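Long-range contact in glutathione S-transferase 1 (Ascaris suum, PDB 4Q5F), which conjugates reduced glutathione to a wide range of hydrophobic electrophiles and can also act as a glutathione peroxidase: residues 101-106 against 166-171. Residues are numbered along the deposited sequence; the frame is centred on the assembly and turned at random.
Sequences DSIFDQ and TWADLV
F104 and W167 form the edge-to-face aromatic centre of this contact in the all-helical C-terminal domain of the GST fold, joining helix 94-114 to the first turn of helix 167-182. The short helix segments run nearly parallel, 23° between directions and 9.6 Å between axes. W167 swings its indole across the gap because CG sits between the backbone N and the carbonyl carbon (chi1 62°). The edge of its six-membered ring points at one face of F104, CZ3 coming within 3.6 Å of F104 CG, with the ring planes 64° apart. Beside this pair, A168 CB lies against F104 CB and I103 CG2, where the backbones come closest. V171 CG1 comes to the edge of the phenyl, near its plane, 3.5 Å from F104 CE1. T166 is the N-cap, right before the helix that carries W167, A168 and V171.

D101 brings OD1 to the indole edge in the ring plane, 3.5 Å from W167 CZ2. OD1 also forms a salt bridge with R81 of the same chain, while OD2 pairs with R81 of the second subunit, which places this end of the contact at the dimer interface. A water completes the link: it accepts from W167 NE1 at 3.0 Å and lies 3.1 Å from D101 OD1, to which it can donate, though other acceptors compete for its protons.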
ATOM      1  N   ASP B 101      -5.399   6.648   5.188  1.00 18.24           N
ATOM      2  CA  ASP B 101      -4.623   5.900   4.206  1.00 14.92           C
ATOM      3  C   ASP B 101      -3.150   6.274   4.296  1.00 18.87           C
ATOM      4  O   ASP B 101      -2.270   5.420   4.180  1.00 16.57           O
ATOM      5  CB  ASP B 101      -5.124   6.185   2.788  1.00 15.01           C
ATOM      6  CG  ASP B 101      -6.482   5.578   2.510  1.00 18.40           C
ATOM      7  OD1 ASP B 101      -6.971   4.786   3.344  1.00 19.27           O
ATOM      8  OD2 ASP B 101      -7.053   5.885   1.443  1.00 20.37           O
ATOM      9  N   SER B 102      -2.891   7.561   4.507  1.00 19.15           N
ATOM     10  CA  SER B 102      -1.534   8.086   4.492  1.00 13.76           C
ATOM     11  C   SER B 102      -0.694   7.497   5.619  1.00 16.40           C
ATOM     12  O   SER B 102       0.412   7.014   5.388  1.00 17.18           O
ATOM     13  CB  SER B 102      -1.556   9.612   4.602  1.00 16.68           C
ATOM     14  OG  SER B 102      -0.270  10.157   4.362  1.00 22.32           O
ATOM     15  N   ILE B 103      -1.218   7.528   6.839  1.00 16.48           N
ATOM     16  CA  ILE B 103      -0.451   7.053   7.983  1.00 21.58           C
ATOM     17  C   ILE B 103      -0.231   5.543   7.922  1.00 19.14           C
ATOM     18  O   ILE B 103       0.800   5.045   8.373  1.00 14.86           O
ATOM     19  CB  ILE B 103      -1.118   7.438   9.329  1.00 19.52           C
ATOM     20  CG1 ILE B 103      -0.229   7.037  10.513  1.00 20.00           C
ATOM     21  CG2 ILE B 103      -2.492   6.800   9.459  1.00 17.18           C
ATOM     22  CD1 ILE B 103       1.128   7.724  10.541  1.00 19.26           C
ATOM     23  N   PHE B 104      -1.190   4.813   7.361  1.00 16.99           N
ATOM     24  CA  PHE B 104      -1.047   3.366   7.256  1.00 17.08           C
ATOM     25  C   PHE B 104      -0.016   2.989   6.196  1.00 17.76           C
ATOM     26  O   PHE B 104       0.701   2.000   6.350  1.00 19.15           O
ATOM     27  CB  PHE B 104      -2.380   2.682   6.953  1.00 15.82           C
ATOM     28  CG  PHE B 104      -2.293   1.183   6.965  1.00 13.66           C
ATOM     29  CD1 PHE B 104      -2.212   0.496   8.164  1.00 14.12           C
ATOM     30  CD2 PHE B 104      -2.274   0.462   5.783  1.00 13.11           C
ATOM     31  CE1 PHE B 104      -2.122  -0.884   8.185  1.00 15.06           C
ATOM     32  CE2 PHE B 104      -2.185  -0.918   5.798  1.00 16.15           C
ATOM     33  CZ  PHE B 104      -2.110  -1.591   7.000  1.00 14.48           C
ATOM     34  N   ASP B 105       0.058   3.774   5.125  1.00 17.66           N
ATOM     35  CA  ASP B 105       1.067   3.556   4.093  1.00 19.31           C
ATOM     36  C   ASP B 105       2.470   3.769   4.658  1.00 18.51           C
ATOM     37  O   ASP B 105       3.415   3.083   4.269  1.00 17.13           O
ATOM     38  CB  ASP B 105       0.845   4.491   2.901  1.00 17.26           C
ATOM     39  CG  ASP B 105      -0.200   3.970   1.927  1.00 25.87           C
ATOM     40  OD1 ASP B 105      -0.697   2.838   2.113  1.00 21.97           O
ATOM     41  OD2 ASP B 105      -0.517   4.696   0.962  1.00 27.36           O
ATOM     42  N   GLN B 106       2.608   4.728   5.566  1.00 12.51           N
ATOM     43  CA  GLN B 106       3.896   4.974   6.204  1.00 17.26           C
ATOM     44  C   GLN B 106       4.231   3.812   7.131  1.00 19.10           C
ATOM     45  O   GLN B 106       5.382   3.380   7.216  1.00 17.86           O
ATOM     46  CB  GLN B 106       3.885   6.288   6.989  1.00 19.68           C
ATOM     47  CG  GLN B 106       5.230   6.643   7.612  1.00 15.83           C
ATOM     48  CD  GLN B 106       6.329   6.809   6.577  1.00 18.48           C
ATOM     49  OE1 GLN B 106       6.068   7.172   5.431  1.00 24.57           O
ATOM     50  NE2 GLN B 106       7.567   6.539   6.977  1.00 17.10           N
ATOM     51  N   THR B 166     -10.043   4.451  14.042  1.00 33.92           N
ATOM     52  CA  THR B 166     -10.177   4.074  12.636  1.00 24.71           C
ATOM     53  C   THR B 166      -9.508   2.721  12.402  1.00 24.39           C
ATOM     54  O   THR B 166      -8.854   2.184  13.295  1.00 25.40           O
ATOM     55  CB  THR B 166      -9.544   5.120  11.697  1.00 26.94           C
ATOM     56  OG1 THR B 166      -8.129   5.183  11.923  1.00 22.23           O
ATOM     57  CG2 THR B 166     -10.160   6.496  11.925  1.00 24.76           C
ATOM     58  N   TRP B 167      -9.667   2.173  11.202  1.00 21.77           N
ATOM     59  CA  TRP B 167      -9.123   0.852  10.903  1.00 21.64           C
ATOM     60  C   TRP B 167      -7.598   0.854  10.915  1.00 19.84           C
ATOM     61  O   TRP B 167      -6.976  -0.156  11.237  1.00 23.38           O
ATOM     62  CB  TRP B 167      -9.640   0.335   9.556  1.00 15.78           C
ATOM     63  CG  TRP B 167      -9.250   1.171   8.370  1.00 16.56           C
ATOM     64  CD1 TRP B 167      -9.991   2.155   7.781  1.00 21.54           C
ATOM     65  CD2 TRP B 167      -8.032   1.087   7.617  1.00 17.10           C
ATOM     66  NE1 TRP B 167      -9.311   2.688   6.713  1.00 16.01           N
ATOM     67  CE2 TRP B 167      -8.105   2.049   6.593  1.00 20.02           C
ATOM     68  CE3 TRP B 167      -6.887   0.290   7.716  1.00 14.94           C
ATOM     69  CZ2 TRP B 167      -7.076   2.240   5.672  1.00 17.78           C
ATOM     70  CZ3 TRP B 167      -5.868   0.481   6.799  1.00 16.25           C
ATOM     71  CH2 TRP B 167      -5.969   1.447   5.791  1.00 16.21           C
ATOM     72  N   ALA B 168      -6.998   1.989  10.572  1.00 21.21           N
ATOM     73  CA  ALA B 168      -5.546   2.114  10.599  1.00 19.26           C
ATOM     74  C   ALA B 168      -5.040   1.986  12.029  1.00 21.67           C
ATOM     75  O   ALA B 168      -4.002   1.372  12.276  1.00 20.31           O
ATOM     76  CB  ALA B 168      -5.113   3.441   9.999  1.00 17.94           C
ATOM     77  N   ASP B 169      -5.781   2.564  12.970  1.00 24.71           N
ATOM     78  CA  ASP B 169      -5.422   2.479  14.380  1.00 22.56           C
ATOM     79  C   ASP B 169      -5.405   1.030  14.853  1.00 27.42           C
ATOM     80  O   ASP B 169      -4.480   0.603  15.544  1.00 23.00           O
ATOM     81  CB  ASP B 169      -6.405   3.284  15.232  1.00 23.11           C
ATOM     82  CG  ASP B 169      -6.368   4.770  14.924  1.00 32.04           C
ATOM     83  OD1 ASP B 169      -5.260   5.346  14.889  1.00 26.80           O
ATOM     84  OD2 ASP B 169      -7.450   5.362  14.716  1.00 29.37           O
ATOM     85  N   LEU B 170      -6.435   0.278  14.475  1.00 24.58           N
ATOM     86  CA  LEU B 170      -6.580  -1.105  14.913  1.00 20.20           C
ATOM     87  C   LEU B 170      -5.441  -1.992  14.414  1.00 20.99           C
ATOM     88  O   LEU B 170      -4.886  -2.791  15.169  1.00 24.18           O
ATOM     89  CB  LEU B 170      -7.919  -1.670  14.432  1.00 18.57           C
ATOM     90  CG  LEU B 170      -9.175  -0.934  14.912  1.00 22.06           C
ATOM     91  CD1 LEU B 170     -10.416  -1.513  14.252  1.00 21.05           C
ATOM     92  CD2 LEU B 170      -9.296  -0.996  16.427  1.00 23.42           C
ATOM     93  N   VAL B 171      -5.097  -1.851  13.138  1.00 21.08           N
ATOM     94  CA  VAL B 171      -4.082  -2.700  12.524  1.00 17.45           C
ATOM     95  C   VAL B 171      -2.679  -2.315  12.984  1.00 23.43           C
ATOM     96  O   VAL B 171      -1.855  -3.182  13.276  1.00 21.69           O
ATOM     97  CB  VAL B 171      -4.149  -2.629  10.982  1.00 14.41           C
ATOM     98  CG1 VAL B 171      -3.065  -3.497  10.347  1.00 15.20           C
ATOM     99  CG2 VAL B 171      -5.522  -3.065  10.495  1.00 15.52           C
TER
HETATM  100  O   HOH W   1      -9.509   5.272   5.113  1.00 26.74           O